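PDB 6CNG: DegV domain-containing protein spr0652 from Streptococcus pneumoniae, which binds linoleic acid as a fatty acid kinase B3 protein, probably takes other long-chain fatty acids, and may serve in lipid transport or fatty acid metabolism. Local coordinates for residues A[192-195]-A[196-200]; A[183-186]-A[187-191]; A[158-162]-A[163-167]. All coordinates share one frame; numbering follows the deposited sequence.

Interaction 1 of 3, residues A[192-195]-A[196-200]; sequences GRLS and KLIGT. With EIC (linoleic acid), chain C.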
loop_
_atom_site.group_PDB
_atom_site.type_symbol
_atom_site.label_atom_id
_atom_site.label_comp_id
_atom_site.label_asym_id
_atom_site.label_seq_id
_atom_site.Cartn_x
_atom_site.Cartn_y
_atom_site.Cartn_z
ATOM N N GLY A 192 -3.896 -17.292 -4.017
ATOM C CA GLY A 192 -2.548 -17.828 -4.011
ATOM C C GLY A 192 -1.483 -16.878 -3.531
ATOM O O GLY A 192 -0.352 -16.945 -4.012
ATOM N N ARG A 193 -1.811 -16.006 -2.575
ATOM C CA ARG A 193 -0.867 -15.048 -2.011
ATOM C C ARG A 193 -0.605 -15.292 -0.531
ATOM O O ARG A 193 0.109 -14.517 0.114
ATOM C CB ARG A 193 -1.353 -13.621 -2.263
ATOM C CG ARG A 193 -0.841 -13.059 -3.576
ATOM C CD ARG A 193 -1.920 -12.611 -4.480
ATOM N NE ARG A 193 -1.386 -12.339 -5.810
ATOM C CZ ARG A 193 -2.106 -12.302 -6.924
ATOM N NH1 ARG A 193 -1.525 -12.061 -8.067
ATOM N NH2 ARG A 193 -3.400 -12.479 -6.907
ATOM N N LEU A 194 -1.132 -16.369 0.003
ATOM C CA LEU A 194 -0.888 -16.790 1.368
ATOM C C LEU A 194 -1.190 -18.285 1.393
ATOM O O LEU A 194 -2.154 -18.731 0.770
ATOM C CB LEU A 194 -1.779 -16.028 2.333
ATOM C CG LEU A 194 -1.538 -16.293 3.798
ATOM C CD1 LEU A 194 -0.225 -15.809 4.295
ATOM C CD2 LEU A 194 -2.607 -15.628 4.546
ATOM N N SER A 195 -0.321 -19.055 2.052
ATOM C CA SER A 195 -0.473 -20.502 2.091
ATOM C C SER A 195 -1.670 -20.888 2.945
ATOM O O SER A 195 -2.002 -20.215 3.918
ATOM C CB SER A 195 0.790 -21.140 2.686
ATOM O OG SER A 195 0.936 -20.766 4.042
ATOM N N LYS A 196 -2.319 -21.996 2.559
ATOM C CA LYS A 196 -3.250 -22.692 3.447
ATOM C C LYS A 196 -2.612 -23.044 4.787
ATOM O O LYS A 196 -3.300 -23.044 5.808
ATOM C CB LYS A 196 -3.763 -23.966 2.777
ATOM C CG LYS A 196 -4.843 -23.767 1.730
ATOM C CD LYS A 196 -4.293 -23.334 0.388
ATOM C CE LYS A 196 -5.369 -23.469 -0.702
ATOM N NZ LYS A 196 -4.982 -22.903 -2.042
ATOM N N LEU A 197 -1.309 -23.341 4.805
ATOM C CA LEU A 197 -0.524 -23.531 6.025
ATOM C C LEU A 197 -0.774 -22.399 7.015
ATOM O O LEU A 197 -1.367 -22.611 8.084
ATOM C CB LEU A 197 0.972 -23.617 5.673
ATOM C CG LEU A 197 1.968 -24.090 6.738
ATOM C CD1 LEU A 197 1.534 -25.456 7.226
ATOM C CD2 LEU A 197 3.415 -24.124 6.203
ATOM N N ILE A 198 -0.335 -21.189 6.665
ATOM C CA ILE A 198 -0.531 -20.038 7.539
ATOM C C ILE A 198 -2.000 -19.646 7.562
ATOM O O ILE A 198 -2.566 -19.309 8.611
ATOM C CB ILE A 198 0.396 -18.889 7.094
ATOM C CG1 ILE A 198 1.865 -19.281 7.272
ATOM C CG2 ILE A 198 0.125 -17.600 7.869
ATOM C CD1 ILE A 198 2.601 -19.638 5.956
ATOM N N GLY A 199 -2.659 -19.763 6.414
ATOM C CA GLY A 199 -4.013 -19.258 6.278
ATOM C C GLY A 199 -5.020 -19.876 7.219
ATOM O O GLY A 199 -5.993 -19.226 7.590
ATOM N N THR A 200 -4.825 -21.136 7.594
ATOM C CA THR A 200 -5.788 -21.799 8.452
ATOM C C THR A 200 -5.626 -21.365 9.899
ATOM O O THR A 200 -6.615 -21.356 10.635
ATOM C CB THR A 200 -5.651 -23.322 8.345
ATOM O OG1 THR A 200 -4.395 -23.753 8.900
ATOM C CG2 THR A 200 -5.767 -23.791 6.879
HETATM C C1 EIC C . -2.789 -8.550 -8.545
HETATM C C2 EIC C . -2.759 -7.818 -7.208
HETATM C C3 EIC C . -2.418 -8.706 -6.032
HETATM C C4 EIC C . -2.104 -7.894 -4.797
HETATM C C5 EIC C . -1.662 -8.767 -3.642
HETATM C C6 EIC C . -1.235 -7.944 -2.431
HETATM C C7 EIC C . -2.410 -7.342 -1.649
HETATM C C8 EIC C . -1.919 -6.406 -0.560
HETATM C C9 EIC C . -3.127 -5.760 0.077
HETATM C C10 EIC C . -3.656 -6.238 1.182
HETATM C C11 EIC C . -3.117 -7.474 1.888
HETATM C C12 EIC C . -3.030 -7.091 3.360
HETATM C C13 EIC C . -1.969 -7.263 4.117
HETATM C C14 EIC C . -0.699 -7.908 3.604
HETATM C C15 EIC C . 0.232 -6.887 2.954
HETATM C C16 EIC C . 1.499 -7.584 2.483
HETATM C C17 EIC C . 2.378 -6.659 1.694
HETATM C C18 EIC C . 3.599 -7.412 1.215
HETATM O O1 EIC C . -1.819 -8.482 -9.348
HETATM O O2 EIC C . -3.802 -9.231 -8.842
HETATM O O HOH W 1 -2.957 -20.156 -1.428
#
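Ser-195 starts helix 196-201 as its N-cap, and its side chain meets the backbone of Ile-198. The OG torsion places it between the backbone N and carbonyl carbon (chi1 66°), which turns the hydroxyl back over the first turn, where Ile-198 N donates to Ser-195 OG at 2.9 Å and almost straight (176°). The exact place of this oxygen is less sure, because OG is modelled too close to Ile-198 CD1. The carbonyl of the same serine opens the helical series, taking the N-H of Gly-199 (N to Ser-195 O 2.6 Å) in a more bent bond.

Leu-194 adds an apolar contact. With CG anti to the backbone N (chi1 -175°), its CD1 lies 4.0 Å from Ile-198 CG2, the two side chains crossing at about a right angle. A water donates to Leu-194 O at 2.7 Å and accepts weakly from Lys-196 NZ. Arg-193 turns to the ligand instead: linoleic acid C3 lies 3.7 Å above its guanidinium plane, while NE bonds to Leu-110 O.

The junction follows helix 186-190, which Gly-192 ends in a Schellman motif; Leu-194 leans on Leu-188 of that helix and Lys-196 on Val-189.

Interaction 2 of 3, residues A[183-186]-A[187-191]; sequences AKVD and NLVKN. With ACT (acetate ion), chain I.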
loop_
_atom_site.group_PDB
_atom_site.type_symbol
_atom_site.label_atom_id
_atom_site.label_comp_id
_atom_site.label_asym_id
_atom_site.label_seq_id
_atom_site.Cartn_x
_atom_site.Cartn_y
_atom_site.Cartn_z
ATOM N N ALA A 183 -8.352 -9.669 10.220
ATOM C CA ALA A 183 -9.352 -10.570 10.756
ATOM C C ALA A 183 -9.770 -11.636 9.756
ATOM O O ALA A 183 -10.262 -12.686 10.158
ATOM C CB ALA A 183 -10.557 -9.740 11.150
ATOM N N LYS A 184 -9.579 -11.399 8.472
ATOM C CA LYS A 184 -9.890 -12.404 7.483
ATOM C C LYS A 184 -8.812 -12.359 6.432
ATOM O O LYS A 184 -8.294 -11.288 6.110
ATOM C CB LYS A 184 -11.210 -12.110 6.809
ATOM C CG LYS A 184 -12.391 -12.557 7.623
ATOM C CD LYS A 184 -13.661 -11.884 7.257
ATOM C CE LYS A 184 -14.841 -12.795 7.559
ATOM N NZ LYS A 184 -14.591 -13.698 8.713
ATOM N N VAL A 185 -8.470 -13.526 5.911
ATOM C CA VAL A 185 -7.407 -13.636 4.909
ATOM C C VAL A 185 -7.831 -14.543 3.770
ATOM O O VAL A 185 -7.007 -15.021 2.993
ATOM C CB VAL A 185 -6.100 -14.135 5.547
ATOM C CG1 VAL A 185 -5.657 -13.214 6.663
ATOM C CG2 VAL A 185 -6.282 -15.520 6.064
ATOM N N ASP A 186 -9.129 -14.764 3.652
ATOM C CA ASP A 186 -9.623 -15.743 2.701
ATOM C C ASP A 186 -9.302 -15.350 1.274
ATOM O O ASP A 186 -8.974 -16.203 0.463
ATOM C CB ASP A 186 -11.123 -15.923 2.892
ATOM C CG ASP A 186 -11.480 -16.232 4.336
ATOM O OD1 ASP A 186 -10.741 -17.008 4.964
ATOM O OD2 ASP A 186 -12.462 -15.679 4.861
ATOM N N ASN A 187 -9.408 -14.072 0.936
ATOM C CA ASN A 187 -9.139 -13.684 -0.437
ATOM C C ASN A 187 -7.668 -13.829 -0.779
ATOM O O ASN A 187 -7.326 -14.189 -1.905
ATOM C CB ASN A 187 -9.616 -12.267 -0.690
ATOM C CG ASN A 187 -11.123 -12.181 -0.801
ATOM O OD1 ASN A 187 -11.811 -13.170 -0.978
ATOM N ND2 ASN A 187 -11.633 -11.003 -0.664
ATOM N N LEU A 188 -6.785 -13.534 0.167
ATOM C CA LEU A 188 -5.370 -13.823 -0.028
ATOM C C LEU A 188 -5.141 -15.297 -0.348
ATOM O O LEU A 188 -4.441 -15.643 -1.303
ATOM C CB LEU A 188 -4.589 -13.426 1.223
ATOM C CG LEU A 188 -4.376 -11.934 1.412
ATOM C CD1 LEU A 188 -4.041 -11.630 2.860
ATOM C CD2 LEU A 188 -3.304 -11.425 0.467
ATOM N N VAL A 189 -5.715 -16.186 0.447
ATOM C CA VAL A 189 -5.520 -17.614 0.207
ATOM C C VAL A 189 -6.112 -18.008 -1.141
ATOM O O VAL A 189 -5.448 -18.632 -1.970
ATOM C CB VAL A 189 -6.112 -18.415 1.374
ATOM C CG1 VAL A 189 -6.057 -19.871 1.103
ATOM C CG2 VAL A 189 -5.375 -18.085 2.656
ATOM N N LYS A 190 -7.349 -17.594 -1.402
ATOM C CA LYS A 190 -8.031 -17.989 -2.627
ATOM C C LYS A 190 -7.275 -17.566 -3.872
ATOM O O LYS A 190 -7.437 -18.177 -4.933
ATOM C CB LYS A 190 -9.417 -17.359 -2.656
ATOM C CG LYS A 190 -10.406 -18.008 -1.679
ATOM C CD LYS A 190 -11.708 -17.177 -1.459
ATOM C CE LYS A 190 -12.758 -17.959 -0.706
ATOM N NZ LYS A 190 -13.944 -17.152 -0.314
ATOM N N ASN A 191 -6.481 -16.503 -3.772
ATOM C CA ASN A 191 -5.744 -15.955 -4.894
ATOM C C ASN A 191 -4.286 -16.381 -4.900
ATOM O O ASN A 191 -3.517 -15.883 -5.717
ATOM C CB ASN A 191 -5.851 -14.430 -4.893
ATOM C CG ASN A 191 -7.144 -13.935 -5.465
ATOM O OD1 ASN A 191 -7.231 -13.661 -6.653
ATOM N ND2 ASN A 191 -8.148 -13.787 -4.619
HETATM C C ACT I . -14.477 -17.153 6.129
HETATM O O ACT I . -13.745 -17.794 5.329
HETATM O OXT ACT I . -14.253 -16.020 6.658
HETATM C CH3 ACT I . -15.833 -17.870 6.493
#
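Asp-186 and Val-185 account for most of the buried surface, and each meets the next turn of helix 186-190 through its carbonyl oxygen. Lys-190 N donates to Asp-186 O at 2.8 Å, and the lysine chain then runs over that oxygen, with Lys-190 CG 3.1 Å from Asp-186 O before it extends away. Val-185, the N-cap residue, accepts from Val-189 N at 3.1 Å in a bond of 165°.

The side chain of Val-185 is apolar and packs alongside the helix: its CB is 4.2 Å from Leu-188 CD1, and its CG2 faces CG2 of Val-189. Leu-188 in turn reaches to about 4 Å from the bound linoleic acid. One turn on, Asn-191 ND2 bonds to Asn-187 O at 2.9 Å, the oxygen lying 7° out of the Asn-191 amide plane, and ND2 also reaches Ser-81 O. The amide of Asn-187 itself bonds through ND2 to Phe-287 O.

Lacking a polar group on its N-cap residue, this helix start has the carboxylate of Glu-290 accepting from Asn-187 N. Asp-186 CG stands beside its own backbone N (chi1 -53°), which sets the carboxylate on the side of Lys-184 and an acetate, probably from the crystallisation liquor. Lys-184 NZ donates to the acetate. The very short approach of Asp-186 OD2 is doubtful, since the model has a clash there; if real, it would suggest a proton shared between the two acid groups.

Interaction 3 of 3, residues A[158-162]-A[163-167]; sequences QGLSF and EEVVE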
loop_
_atom_site.group_PDB
_atom_site.type_symbol
_atom_site.label_atom_id
_atom_site.label_comp_id
_atom_site.label_asym_id
_atom_site.label_seq_id
_atom_site.Cartn_x
_atom_site.Cartn_y
_atom_site.Cartn_z
ATOM N N GLN A 158 11.307 19.980 -1.594
ATOM C CA GLN A 158 12.556 20.432 -1.019
ATOM C C GLN A 158 13.544 20.928 -2.055
ATOM O O GLN A 158 14.540 21.550 -1.680
ATOM C CB GLN A 158 13.158 19.298 -0.205
ATOM C CG GLN A 158 12.354 19.000 1.035
ATOM C CD GLN A 158 12.872 17.800 1.789
ATOM O OE1 GLN A 158 14.044 17.453 1.696
ATOM N NE2 GLN A 158 12.000 17.165 2.558
ATOM N N GLY A 159 13.320 20.671 -3.326
ATOM C CA GLY A 159 14.148 21.241 -4.352
ATOM C C GLY A 159 15.241 20.353 -4.865
ATOM O O GLY A 159 16.178 20.864 -5.490
ATOM N N LEU A 160 15.153 19.046 -4.645
ATOM C CA LEU A 160 16.192 18.127 -5.082
ATOM C C LEU A 160 16.085 17.843 -6.580
ATOM O O LEU A 160 15.035 18.001 -7.209
ATOM C CB LEU A 160 16.125 16.815 -4.296
ATOM C CG LEU A 160 16.966 16.712 -3.037
ATOM C CD1 LEU A 160 16.661 17.845 -2.124
ATOM C CD2 LEU A 160 16.728 15.385 -2.354
ATOM N N SER A 161 17.200 17.423 -7.143
ATOM C CA SER A 161 17.252 16.981 -8.514
ATOM C C SER A 161 16.666 15.584 -8.616
ATOM O O SER A 161 16.432 14.907 -7.622
ATOM C CB SER A 161 18.699 16.940 -8.972
ATOM O OG SER A 161 19.424 16.015 -8.212
ATOM N N PHE A 162 16.415 15.148 -9.841
ATOM C CA PHE A 162 15.903 13.807 -10.016
ATOM C C PHE A 162 16.821 12.815 -9.320
ATOM O O PHE A 162 16.364 11.960 -8.560
ATOM C CB PHE A 162 15.739 13.480 -11.506
ATOM C CG PHE A 162 15.327 12.070 -11.755
ATOM C CD1 PHE A 162 16.273 11.077 -11.909
ATOM C CD2 PHE A 162 14.000 11.720 -11.786
ATOM C CE1 PHE A 162 15.907 9.792 -12.093
ATOM C CE2 PHE A 162 13.640 10.418 -11.974
ATOM C CZ PHE A 162 14.590 9.463 -12.126
ATOM N N GLU A 163 18.132 12.930 -9.548
ATOM C CA GLU A 163 19.026 11.909 -9.024
ATOM C C GLU A 163 19.184 12.060 -7.523
ATOM O O GLU A 163 19.359 11.065 -6.819
ATOM C CB GLU A 163 20.365 11.931 -9.753
ATOM C CG GLU A 163 20.409 11.029 -11.008
ATOM C CD GLU A 163 20.095 11.750 -12.321
ATOM O OE1 GLU A 163 19.989 12.992 -12.285
ATOM O OE2 GLU A 163 19.955 11.074 -13.382
ATOM N N GLU A 164 19.083 13.282 -7.013
ATOM C CA GLU A 164 19.036 13.471 -5.570
ATOM C C GLU A 164 17.814 12.776 -4.976
ATOM O O GLU A 164 17.911 12.138 -3.926
ATOM C CB GLU A 164 19.074 14.965 -5.220
ATOM C CG GLU A 164 20.446 15.635 -5.404
ATOM C CD GLU A 164 20.443 17.162 -5.187
ATOM O OE1 GLU A 164 19.383 17.790 -5.238
ATOM O OE2 GLU A 164 21.523 17.748 -4.971
ATOM N N VAL A 165 16.670 12.832 -5.663
ATOM C CA VAL A 165 15.462 12.219 -5.121
ATOM C C VAL A 165 15.575 10.706 -5.123
ATOM O O VAL A 165 15.206 10.050 -4.153
ATOM C CB VAL A 165 14.205 12.713 -5.863
ATOM C CG1 VAL A 165 13.003 11.977 -5.370
ATOM C CG2 VAL A 165 14.006 14.173 -5.659
ATOM N N VAL A 166 16.072 10.126 -6.211
ATOM C CA VAL A 166 16.297 8.685 -6.254
ATOM C C VAL A 166 17.139 8.238 -5.061
ATOM O O VAL A 166 16.833 7.252 -4.383
ATOM C CB VAL A 166 16.971 8.296 -7.583
ATOM C CG1 VAL A 166 17.318 6.821 -7.573
ATOM C CG2 VAL A 166 16.105 8.672 -8.766
ATOM N N GLU A 167 18.218 8.952 -4.795
ATOM C CA GLU A 167 19.099 8.601 -3.690
ATOM C C GLU A 167 18.347 8.666 -2.364
ATOM O O GLU A 167 18.363 7.717 -1.578
ATOM C CB GLU A 167 20.302 9.555 -3.752
ATOM C CG GLU A 167 21.158 9.693 -2.508
ATOM C CD GLU A 167 22.271 10.740 -2.683
ATOM O OE1 GLU A 167 22.468 11.208 -3.832
ATOM O OE2 GLU A 167 22.941 11.094 -1.677
#
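Glu-164 folds back over Ser-161 and Leu-160 at the start of helix 162-174, and its side chain can be followed atom by atom. CB lies against Leu-160, 3.5 Å from Leu-160 CG, the two side chains crossing at about a right angle. CG, anti to the carbonyl carbon and beside the backbone N (chi1 -74°), is directed toward the N-terminal end of the helix and sits 3.0 Å from Ser-161 OG. CD stays near that hydroxyl, 3.4 Å from Ser-161 OG. At the tip, OE1 accepts from the backbone of Ser-161, with Ser-161 N to Glu-164 OE1 measuring 2.9 Å; the donor comes to the anti side of this oxygen, 32° out of the carboxylate plane. The same serine answers in the other direction, its OG accepting from Glu-164 N at 3.0 Å.

On the buried side, Leu-160 CB meets Val-165 CG2 at 3.7 Å. Val-166 CG2 lies over one face of the Phe-162 ring, 4.0 Å from its centroid and 29° off the ring normal, a CH-pi contact. The carboxylate carbon of Glu-163 lies at the edge of that ring, in its plane, and its OE1 forms a salt bridge to Lys-132. Beyond the segments Phe-162 stacks with Phe-102, and the side chains of Val-165 and Val-166 also touch Phe-102, which joins the helix to strand 100-105.

The reciprocal pair of bonds between Ser-161 and Glu-164 is a capping box: each residue's side chain accepts from the other's backbone N-H. Just before it, Gly-159, at positive phi, closes helix 143-157 in a Schellman motif. The arrangement is thus a tight helix-to-helix turn, one helix being terminated and the next capped within three residues.

Overall arrangement
Along the chain the order is interaction 3, then 2, then 1, and all three belong to the DegV-family fold. Interactions 2 and 1 are neighbours, centres 8 Å apart, on the successive short helices 186-190 and 196-201 that follow strand 176-182 of one six-stranded sheet; they touch directly, Leu-194 CD2 packing 3.9 Å from Val-185 CB. Interaction 3 lies about 39 and 40 Å from them between centres, where helix 162-174 packs on strands 100-105 and 132-137 of the second sheet. Leu-188 of helix 186-190 and Arg-193 of the loop before helix 196-201 lie beside the fatty acid, whereas interaction 3 lies far from the ligand, on the opposite side of the chain's centre.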